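Local coordinates for uncharacterized protein VP1736 (Vibrio parahaemolyticus, PDB 3LXQ) that is uncharacterized but contains a domain of the sulfatase family, a branch of the wider alkaline phosphatase clan, at residues Ser278-Ala281 with Leu282-Phe286; Leu113-Leu116 with Met117-Trp121; Phe434-Lys437 with Ala438-Asn442. All coordinates share one frame; numbering follows the deposited sequence.

Contact 1: Ser278-Ala281 with Leu282-Phe286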
ATOM      1  N   SER A 278       3.318 -18.517  -2.072  1.00 49.79           N
ATOM      2  CA  SER A 278       2.887 -17.432  -1.185  1.00 49.28           C
ATOM      3  C   SER A 278       1.374 -17.422  -0.957  1.00 48.66           C
ATOM      4  O   SER A 278       0.919 -17.153   0.155  1.00 48.20           O
ATOM      5  CB  SER A 278       3.341 -16.077  -1.712  1.00 48.86           C
ATOM      6  OG  SER A 278       3.000 -15.052  -0.792  1.00 49.76           O
ATOM      7  N   ASP A 279       0.610 -17.721  -2.007  1.00 49.09           N
ATOM      8  CA  ASP A 279      -0.840 -17.912  -1.889  1.00 49.45           C
ATOM      9  C   ASP A 279      -1.210 -19.047  -0.931  1.00 50.69           C
ATOM     10  O   ASP A 279      -2.082 -18.874  -0.063  1.00 50.91           O
ATOM     11  CB  ASP A 279      -1.485 -18.206  -3.243  1.00 50.30           C
ATOM     12  CG  ASP A 279      -2.990 -18.398  -3.132  1.00 51.21           C
ATOM     13  OD1 ASP A 279      -3.699 -17.376  -2.977  1.00 51.88           O
ATOM     14  OD2 ASP A 279      -3.466 -19.555  -3.187  1.00 50.36           O
ATOM     15  N   TYR A 280      -0.575 -20.209  -1.112  1.00 51.23           N
ATOM     16  CA  TYR A 280      -0.781 -21.332  -0.207  1.00 52.56           C
ATOM     17  C   TYR A 280      -0.433 -20.903   1.211  1.00 51.76           C
ATOM     18  O   TYR A 280      -1.127 -21.252   2.157  1.00 52.30           O
ATOM     19  CB  TYR A 280       0.067 -22.553  -0.618  1.00 54.15           C
ATOM     20  CG  TYR A 280       0.477 -23.417   0.555  1.00 56.52           C
ATOM     21  CD1 TYR A 280      -0.318 -24.490   0.978  1.00 59.61           C
ATOM     22  CD2 TYR A 280       1.651 -23.146   1.265  1.00 57.62           C
ATOM     23  CE1 TYR A 280       0.057 -25.276   2.072  1.00 61.61           C
ATOM     24  CE2 TYR A 280       2.029 -23.920   2.354  1.00 59.91           C
ATOM     25  CZ  TYR A 280       1.234 -24.976   2.752  1.00 61.73           C
ATOM     26  OH  TYR A 280       1.628 -25.730   3.831  1.00 65.42           O
ATOM     27  N   ALA A 281       0.653 -20.149   1.343  1.00 50.92           N
ATOM     28  CA  ALA A 281       1.136 -19.705   2.637  1.00 50.94           C
ATOM     29  C   ALA A 281       0.146 -18.751   3.303  1.00 50.38           C
ATOM     30  O   ALA A 281      -0.048 -18.821   4.521  1.00 51.11           O
ATOM     31  CB  ALA A 281       2.510 -19.059   2.496  1.00 51.04           C
ATOM     32  N   LEU A 282      -0.487 -17.881   2.504  1.00 48.93           N
ATOM     33  CA  LEU A 282      -1.503 -16.946   3.003  1.00 48.38           C
ATOM     34  C   LEU A 282      -2.740 -17.692   3.487  1.00 49.30           C
ATOM     35  O   LEU A 282      -3.297 -17.358   4.540  1.00 48.87           O
ATOM     36  CB  LEU A 282      -1.886 -15.911   1.934  1.00 47.73           C
ATOM     37  CG  LEU A 282      -2.957 -14.865   2.271  1.00 46.87           C
ATOM     38  CD1 LEU A 282      -2.553 -13.993   3.456  1.00 45.04           C
ATOM     39  CD2 LEU A 282      -3.272 -14.005   1.059  1.00 46.34           C
ATOM     40  N   GLY A 283      -3.142 -18.705   2.710  1.00 50.56           N
ATOM     41  CA  GLY A 283      -4.291 -19.567   3.027  1.00 51.78           C
ATOM     42  C   GLY A 283      -4.129 -20.250   4.371  1.00 52.57           C
ATOM     43  O   GLY A 283      -5.086 -20.331   5.149  1.00 53.24           O
ATOM     44  N   THR A 284      -2.913 -20.726   4.645  1.00 52.85           N
ATOM     45  CA  THR A 284      -2.573 -21.311   5.948  1.00 54.13           C
ATOM     46  C   THR A 284      -2.652 -20.291   7.084  1.00 53.10           C
ATOM     47  O   THR A 284      -2.996 -20.655   8.203  1.00 54.35           O
ATOM     48  CB  THR A 284      -1.176 -22.016   5.977  1.00 55.28           C
ATOM     49  OG1 THR A 284      -0.133 -21.054   5.790  1.00 54.69           O
ATOM     50  CG2 THR A 284      -1.075 -23.103   4.914  1.00 56.75           C
ATOM     51  N   PHE A 285      -2.345 -19.025   6.803  1.00 51.51           N
ATOM     52  CA  PHE A 285      -2.541 -17.965   7.798  1.00 50.67           C
ATOM     53  C   PHE A 285      -4.018 -17.767   8.114  1.00 51.06           C
ATOM     54  O   PHE A 285      -4.391 -17.711   9.289  1.00 52.35           O
ATOM     55  CB  PHE A 285      -1.953 -16.621   7.364  1.00 49.53           C
ATOM     56  CG  PHE A 285      -2.240 -15.506   8.337  1.00 47.66           C
ATOM     57  CD1 PHE A 285      -1.441 -15.326   9.459  1.00 47.40           C
ATOM     58  CD2 PHE A 285      -3.339 -14.672   8.160  1.00 46.80           C
ATOM     59  CE1 PHE A 285      -1.713 -14.310  10.370  1.00 47.03           C
ATOM     60  CE2 PHE A 285      -3.629 -13.660   9.077  1.00 45.76           C
ATOM     61  CZ  PHE A 285      -2.817 -13.474  10.177  1.00 45.85           C
ATOM     62  N   PHE A 286      -4.846 -17.645   7.077  1.00 50.45           N
ATOM     63  CA  PHE A 286      -6.283 -17.387   7.275  1.00 51.12           C
ATOM     64  C   PHE A 286      -7.063 -18.572   7.854  1.00 52.66           C
ATOM     65  O   PHE A 286      -8.071 -18.370   8.550  1.00 53.51           O
ATOM     66  CB  PHE A 286      -6.954 -16.840   6.006  1.00 50.57           C
ATOM     67  CG  PHE A 286      -6.823 -15.343   5.852  1.00 50.16           C
ATOM     68  CD1 PHE A 286      -7.571 -14.479   6.651  1.00 49.29           C
ATOM     69  CD2 PHE A 286      -5.933 -14.793   4.926  1.00 49.11           C
ATOM     70  CE1 PHE A 286      -7.445 -13.098   6.528  1.00 49.62           C
ATOM     71  CE2 PHE A 286      -5.805 -13.403   4.792  1.00 47.95           C
ATOM     72  CZ  PHE A 286      -6.552 -12.558   5.596  1.00 48.31           C
TER

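Contact 2: Leu113-Leu116 with Met117-Trp121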
ATOM      1  N   LEU A 113      -6.374 -16.827  -2.204  1.00 55.07           N
ATOM      2  CA  LEU A 113      -6.760 -15.408  -2.182  1.00 53.34           C
ATOM      3  C   LEU A 113      -8.075 -15.173  -2.918  1.00 54.11           C
ATOM      4  O   LEU A 113      -8.929 -14.448  -2.423  1.00 54.15           O
ATOM      5  CB  LEU A 113      -5.657 -14.497  -2.740  1.00 51.45           C
ATOM      6  CG  LEU A 113      -5.892 -12.976  -2.698  1.00 49.85           C
ATOM      7  CD1 LEU A 113      -5.988 -12.462  -1.259  1.00 50.02           C
ATOM      8  CD2 LEU A 113      -4.816 -12.219  -3.478  1.00 48.66           C
ATOM      9  N   ASP A 114      -8.234 -15.808  -4.081  1.00 54.86           N
ATOM     10  CA  ASP A 114      -9.454 -15.710  -4.888  1.00 55.94           C
ATOM     11  C   ASP A 114     -10.704 -16.019  -4.073  1.00 57.80           C
ATOM     12  O   ASP A 114     -11.723 -15.335  -4.193  1.00 57.87           O
ATOM     13  CB  ASP A 114      -9.395 -16.691  -6.062  1.00 57.12           C
ATOM     14  CG  ASP A 114      -8.477 -16.233  -7.172  1.00 56.49           C
ATOM     15  OD1 ASP A 114      -7.798 -15.182  -7.033  1.00 54.89           O
ATOM     16  OD2 ASP A 114      -8.446 -16.935  -8.202  1.00 57.44           O
ATOM     17  N   GLU A 115     -10.609 -17.076  -3.266  1.00 59.15           N
ATOM     18  CA  GLU A 115     -11.692 -17.530  -2.408  1.00 61.13           C
ATOM     19  C   GLU A 115     -11.968 -16.505  -1.314  1.00 60.35           C
ATOM     20  O   GLU A 115     -13.118 -16.152  -1.073  1.00 61.32           O
ATOM     21  CB  GLU A 115     -11.331 -18.882  -1.791  1.00 62.89           C
ATOM     22  CG  GLU A 115     -12.488 -19.589  -1.116  1.00 66.87           C
ATOM     23  CD  GLU A 115     -13.486 -20.146  -2.113  1.00 70.26           C
ATOM     24  OE1 GLU A 115     -14.035 -19.361  -2.922  1.00 69.37           O
ATOM     25  OE2 GLU A 115     -13.730 -21.374  -2.079  1.00 74.22           O
ATOM     26  N   LEU A 116     -10.900 -16.029  -0.671  1.00 58.52           N
ATOM     27  CA  LEU A 116     -10.990 -15.005   0.372  1.00 58.51           C
ATOM     28  C   LEU A 116     -11.533 -13.662  -0.146  1.00 58.40           C
ATOM     29  O   LEU A 116     -12.106 -12.867   0.614  1.00 58.81           O
ATOM     30  CB  LEU A 116      -9.620 -14.797   1.012  1.00 56.78           C
ATOM     31  CG  LEU A 116      -9.058 -15.957   1.834  1.00 57.87           C
ATOM     32  CD1 LEU A 116      -7.543 -15.885   1.893  1.00 54.95           C
ATOM     33  CD2 LEU A 116      -9.666 -15.968   3.237  1.00 59.47           C
HETATM   34  N   MSE A 117     -11.341 -13.425  -1.443  1.00 58.12           N
HETATM   35  CA  MSE A 117     -11.825 -12.219  -2.123  1.00 58.80           C
HETATM   36  C   MSE A 117     -13.339 -12.125  -2.083  1.00 60.62           C
HETATM   37  O   MSE A 117     -13.887 -11.044  -1.891  1.00 61.11           O
HETATM   38  CB  MSE A 117     -11.365 -12.199  -3.579  1.00 58.27           C
HETATM   39  CG  MSE A 117      -9.875 -12.002  -3.775  1.00 59.59           C
HETATM   40 SE   MSE A 117      -9.395 -10.156  -4.149  1.00 68.62          SE
HETATM   41  CE  MSE A 117      -9.804  -9.341  -2.475  1.00 64.75           C
ATOM     42  N   GLN A 118     -14.001 -13.264  -2.279  1.00 59.69           N
ATOM     43  CA  GLN A 118     -15.452 -13.339  -2.229  1.00 61.53           C
ATOM     44  C   GLN A 118     -15.940 -13.057  -0.811  1.00 59.43           C
ATOM     45  O   GLN A 118     -17.064 -12.593  -0.614  1.00 59.23           O
ATOM     46  CB  GLN A 118     -15.955 -14.720  -2.684  1.00 69.08           C
ATOM     47  CG  GLN A 118     -15.347 -15.279  -3.986  1.00 74.16           C
ATOM     48  CD  GLN A 118     -15.261 -14.263  -5.126  1.00 73.37           C
ATOM     49  OE1 GLN A 118     -16.137 -13.406  -5.294  1.00 71.92           O
ATOM     50  NE2 GLN A 118     -14.195 -14.363  -5.922  1.00 74.05           N
ATOM     51  N   GLU A 119     -15.083 -13.325   0.169  1.00 58.25           N
ATOM     52  CA  GLU A 119     -15.456 -13.202   1.574  1.00 56.78           C
ATOM     53  C   GLU A 119     -15.319 -11.787   2.134  1.00 51.28           C
ATOM     54  O   GLU A 119     -15.637 -11.559   3.300  1.00 50.24           O
ATOM     55  CB  GLU A 119     -14.668 -14.210   2.425  1.00 60.27           C
ATOM     56  CG  GLU A 119     -15.061 -15.665   2.160  1.00 67.11           C
ATOM     57  CD  GLU A 119     -14.081 -16.675   2.729  1.00 72.79           C
ATOM     58  OE1 GLU A 119     -13.834 -17.699   2.058  1.00 78.51           O
ATOM     59  OE2 GLU A 119     -13.564 -16.452   3.844  1.00 71.56           O
ATOM     60  N   GLY A 120     -14.868 -10.831   1.316  1.00 47.75           N
ATOM     61  CA  GLY A 120     -14.682  -9.469   1.820  1.00 43.67           C
ATOM     62  C   GLY A 120     -14.767  -8.294   0.858  1.00 41.04           C
ATOM     63  O   GLY A 120     -15.368  -8.374  -0.222  1.00 42.19           O
ATOM     64  N   TRP A 121     -14.152  -7.194   1.276  1.00 38.47           N
ATOM     65  CA  TRP A 121     -14.100  -5.955   0.504  1.00 36.62           C
ATOM     66  C   TRP A 121     -12.915  -6.003  -0.481  1.00 36.47           C
ATOM     67  O   TRP A 121     -11.760  -5.784  -0.109  1.00 36.45           O
ATOM     68  CB  TRP A 121     -14.022  -4.776   1.475  1.00 35.45           C
ATOM     69  CG  TRP A 121     -14.138  -3.384   0.873  1.00 34.66           C
ATOM     70  CD1 TRP A 121     -14.357  -3.051  -0.438  1.00 34.27           C
ATOM     71  CD2 TRP A 121     -14.082  -2.147   1.592  1.00 35.12           C
ATOM     72  NE1 TRP A 121     -14.416  -1.686  -0.577  1.00 34.37           N
ATOM     73  CE2 TRP A 121     -14.256  -1.109   0.653  1.00 35.13           C
ATOM     74  CE3 TRP A 121     -13.889  -1.817   2.937  1.00 36.25           C
ATOM     75  CZ2 TRP A 121     -14.227   0.233   1.013  1.00 36.58           C
ATOM     76  CZ3 TRP A 121     -13.878  -0.478   3.297  1.00 37.72           C
ATOM     77  CH2 TRP A 121     -14.041   0.530   2.337  1.00 38.05           C
TER

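Contact 3: Phe434-Lys437 with Ala438-Asn442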
ATOM      1  N   PHE A 434       3.593  17.362  -5.340  1.00 30.53           N
ATOM      2  CA  PHE A 434       3.296  17.551  -3.918  1.00 30.72           C
ATOM      3  C   PHE A 434       4.319  16.901  -2.979  1.00 30.30           C
ATOM      4  O   PHE A 434       4.881  17.581  -2.119  1.00 31.68           O
ATOM      5  CB  PHE A 434       1.863  17.109  -3.565  1.00 29.41           C
ATOM      6  CG  PHE A 434       1.586  17.111  -2.088  1.00 30.49           C
ATOM      7  CD1 PHE A 434       1.495  18.306  -1.390  1.00 30.14           C
ATOM      8  CD2 PHE A 434       1.443  15.918  -1.394  1.00 30.18           C
ATOM      9  CE1 PHE A 434       1.254  18.317  -0.029  1.00 31.22           C
ATOM     10  CE2 PHE A 434       1.205  15.918  -0.026  1.00 33.01           C
ATOM     11  CZ  PHE A 434       1.109  17.127   0.662  1.00 31.75           C
ATOM     12  N   ALA A 435       4.558  15.603  -3.148  1.00 29.12           N
ATOM     13  CA  ALA A 435       5.455  14.869  -2.263  1.00 29.71           C
ATOM     14  C   ALA A 435       6.853  15.473  -2.255  1.00 31.08           C
ATOM     15  O   ALA A 435       7.458  15.632  -1.186  1.00 32.80           O
ATOM     16  CB  ALA A 435       5.512  13.406  -2.630  1.00 29.06           C
ATOM     17  N   SER A 436       7.347  15.823  -3.441  1.00 40.71           N
ATOM     18  CA  SER A 436       8.650  16.464  -3.593  1.00 44.00           C
ATOM     19  C   SER A 436       8.735  17.781  -2.799  1.00 44.76           C
ATOM     20  O   SER A 436       9.721  18.031  -2.110  1.00 45.75           O
ATOM     21  CB  SER A 436       8.944  16.685  -5.070  1.00 46.55           C
ATOM     22  OG  SER A 436      10.190  17.314  -5.258  1.00 51.61           O
ATOM     23  N   LYS A 437       7.679  18.590  -2.854  1.00 44.07           N
ATOM     24  CA  LYS A 437       7.653  19.844  -2.109  1.00 44.86           C
ATOM     25  C   LYS A 437       7.397  19.641  -0.614  1.00 43.26           C
ATOM     26  O   LYS A 437       7.963  20.357   0.221  1.00 44.72           O
ATOM     27  CB  LYS A 437       6.641  20.818  -2.723  1.00 45.20           C
ATOM     28  CG  LYS A 437       7.138  21.541  -3.975  1.00 49.04           C
ATOM     29  CD  LYS A 437       7.760  22.888  -3.599  1.00 52.74           C
ATOM     30  CE  LYS A 437       8.333  23.620  -4.802  1.00 57.81           C
ATOM     31  NZ  LYS A 437       9.751  23.231  -5.102  1.00 61.23           N
ATOM     32  N   ALA A 438       6.541  18.678  -0.272  1.00 40.70           N
ATOM     33  CA  ALA A 438       6.187  18.421   1.133  1.00 39.38           C
ATOM     34  C   ALA A 438       7.399  17.915   1.898  1.00 40.48           C
ATOM     35  O   ALA A 438       7.597  18.257   3.076  1.00 40.75           O
ATOM     36  CB  ALA A 438       5.033  17.419   1.232  1.00 37.06           C
ATOM     37  N   TYR A 439       8.195  17.097   1.209  1.00 41.33           N
ATOM     38  CA  TYR A 439       9.449  16.582   1.740  1.00 43.12           C
ATOM     39  C   TYR A 439      10.437  17.718   2.000  1.00 46.08           C
ATOM     40  O   TYR A 439      10.939  17.859   3.115  1.00 47.23           O
ATOM     41  CB  TYR A 439      10.058  15.525   0.803  1.00 43.71           C
ATOM     42  CG  TYR A 439      11.400  15.023   1.285  1.00 45.21           C
ATOM     43  CD1 TYR A 439      12.584  15.456   0.695  1.00 48.48           C
ATOM     44  CD2 TYR A 439      11.485  14.144   2.363  1.00 45.00           C
ATOM     45  CE1 TYR A 439      13.819  15.014   1.159  1.00 50.63           C
ATOM     46  CE2 TYR A 439      12.707  13.702   2.836  1.00 46.53           C
ATOM     47  CZ  TYR A 439      13.867  14.134   2.229  1.00 49.93           C
ATOM     48  OH  TYR A 439      15.075  13.685   2.701  1.00 52.95           O
ATOM     49  N   GLN A 440      10.700  18.526   0.972  1.00 47.92           N
ATOM     50  CA  GLN A 440      11.559  19.708   1.090  1.00 51.46           C
ATOM     51  C   GLN A 440      11.187  20.630   2.246  1.00 51.49           C
ATOM     52  O   GLN A 440      12.067  21.179   2.904  1.00 53.22           O
ATOM     53  CB  GLN A 440      11.520  20.542  -0.192  1.00 53.53           C
ATOM     54  CG  GLN A 440      12.188  19.908  -1.384  1.00 57.00           C
ATOM     55  CD  GLN A 440      12.166  20.816  -2.606  1.00 62.00           C
ATOM     56  OE1 GLN A 440      12.341  22.039  -2.498  1.00 64.52           O
ATOM     57  NE2 GLN A 440      11.955  20.221  -3.778  1.00 62.47           N
ATOM     58  N   ASN A 441       9.887  20.801   2.482  1.00 49.16           N
ATOM     59  CA  ASN A 441       9.420  21.819   3.419  1.00 49.95           C
ATOM     60  C   ASN A 441       8.898  21.302   4.754  1.00 48.84           C
ATOM     61  O   ASN A 441       8.443  22.088   5.590  1.00 49.43           O
ATOM     62  CB  ASN A 441       8.405  22.741   2.746  1.00 49.92           C
ATOM     63  CG  ASN A 441       9.006  23.510   1.583  1.00 52.36           C
ATOM     64  OD1 ASN A 441       9.455  24.637   1.742  1.00 56.19           O
ATOM     65  ND2 ASN A 441       9.042  22.887   0.413  1.00 52.12           N
ATOM     66  N   ASN A 442       9.000  19.989   4.957  1.00 47.29           N
ATOM     67  CA  ASN A 442       8.587  19.338   6.207  1.00 46.81           C
ATOM     68  C   ASN A 442       7.093  19.456   6.454  1.00 45.47           C
ATOM     69  O   ASN A 442       6.645  19.731   7.574  1.00 46.02           O
ATOM     70  CB  ASN A 442       9.381  19.876   7.405  1.00 49.56           C
ATOM     71  CG  ASN A 442      10.867  19.883   7.148  1.00 51.90           C
ATOM     72  OD1 ASN A 442      11.460  20.938   6.929  1.00 53.44           O
ATOM     73  ND2 ASN A 442      11.475  18.697   7.136  1.00 51.83           N
TER

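Contact 1: Ser278-Ala281 with Leu282-Phe286
Y280 and T284, one helical turn apart on helix 271-289, meet as methyl against ring in an i to i+4 CH-pi contact. CG2 of T284 comes over one face of the Y280 ring rather than to its edge. This methyl carbon stands 3.9 Å from the centroid of the Y280 ring, on a line 23° off the ring normal, and is displaced toward the rim. The carbon of the ring it meets most closely is CZ, 3.7 Å from T284 CG2, so the contact lies at the hydroxyl end. The tyrosine begins by heading away from the following turn, and only the far part of its side chain returns to it; its OH is hydrogen-bonded to E221.

The other branch of T284 does separate work. With chi1 at 66°, OG1 is flanked by both main-chain neighbours of CA, turned back along the helix, while CG2 faces the tyrosine. OG1 then donates to A281 O at 2.6 Å. The same oxygen takes the ordinary helical bond from F285 N at 3.2 Å, and both donors approach from one face of the carbonyl plane. A281 O is therefore gripped twice, by a side chain and by the backbone.

On the buried side, L282 lies against L91 of strand 87-93 and L113 of helix 111-118, while F285 packs on helix 220-234. The D279 carboxylate accepts hydrogen bonds from the N-H groups of N112 and L113, which joins this helix to the first turn of helix 111-118. Within the following turn the F286 ring receives L282 CG at its edge, in plane, and F285 CD2 over the centre of one face, 4.1 Å above the F286 ring plane.

Contact 2: Leu113-Leu116 with Met117-Trp121
The carboxylates of E115, in the last turn of helix 111-118, and E119, just past its C-terminal end, have their planes turned 39° apart. Neither lies on the face of the other: E119 OE1 comes instead to the aliphatic part of its neighbour, 3.9 Å from E115 CG. The two acidic groups are kept apart, with E115 OE1 and E119 OE1 separated by 5.3 Å, and their like charges probably disfavour a closer approach. E119 OE2 lies 4.0 Å from L116 CD2 and forms a salt bridge with K290, which would probably offset part of the negative charge. E119 CG is directed back toward the preceding turn, and the chain runs extended beyond it, which brings the carboxylate near E115 CG and L116 CD2.

The third flat group is the amide of Q118, whose chain bends at chi2 and brings NE2 back to D114 O. The bond is weak, with an N-H...O angle of 134°. Helical bonding weakens here: Q118 N to E115 O and E119 N to L116 O are both weak i to i+3 bonds, as is common in the last turn of a helix. G120 leads into strand 121-127, whose first residue W121 stacks its indole with F123.

One firmer bond remains upstream, from M117 N to L113 O at 2.8 Å. Residue M117 is a selenomethionine, bent at both chi2 and chi3, and on the buried side of the turn only the start of its chain, at CG, meets the L113 side chain. Its first torsion, -69°, sets CG beside its own backbone N and against the preceding turn. There M117 CG meets L113 CG at 4.2 Å and comes to 3.0 Å from L113 O.

Contact 3: Phe434-Lys437 with Ala438-Asn442
From F434 to N441 the backbone of helix 422-441 keeps i to i+4 hydrogen bonds, such as A438 N to F434 O at 2.7 Å, before N442 leaves it with a positive phi of 64° in a Schellman motif.

F434 and A438 make a CH-pi contact on the buried side: the methyl CB of A438 is set over one face of the F434 ring, 4.2 Å from the ring centroid and toward the rim. Helix 50-61 meets the same phenyl through L54 and V57. On the more open side K437 and Q440 pass at an angle, K437 NZ lying 3.9 Å from Q440 OE1. K437 NZ forms its salt bridge with E42 instead, while S436 OG bonds to A41 N.

The last turn is closed twice on a single acceptor. K437 O takes the backbone bond from N441 N at 3.0 Å and a second from the side chain of the same asparagine. With CG opposite the carbonyl carbon (chi1 -63°), the N441 side chain turns back along the helix, and K437 O lies in its amide plane, 2.8 Å from N441 ND2 along an almost straight N-H...O line of 178°.

From the N terminus the chain reaches contact 2 first, then contact 1, then contact 3. Each joins adjoining residues of one helix or helix end, so they follow in series, none enclosing or crossing another, and no long loop is closed. Contacts 1 and 2, both within the sulfatase-like domain and with centres about 13 Å apart, touch directly: F286 CD2 packs at 3.6 Å on L116 CD1, which helps tie helix 271-289 to helix 111-118. Contact 3, on helix 422-441, lies across the chain's centre, about 38 Å from contact 1 between centres, where it joins helix 50-61 and the start of the modelled chain.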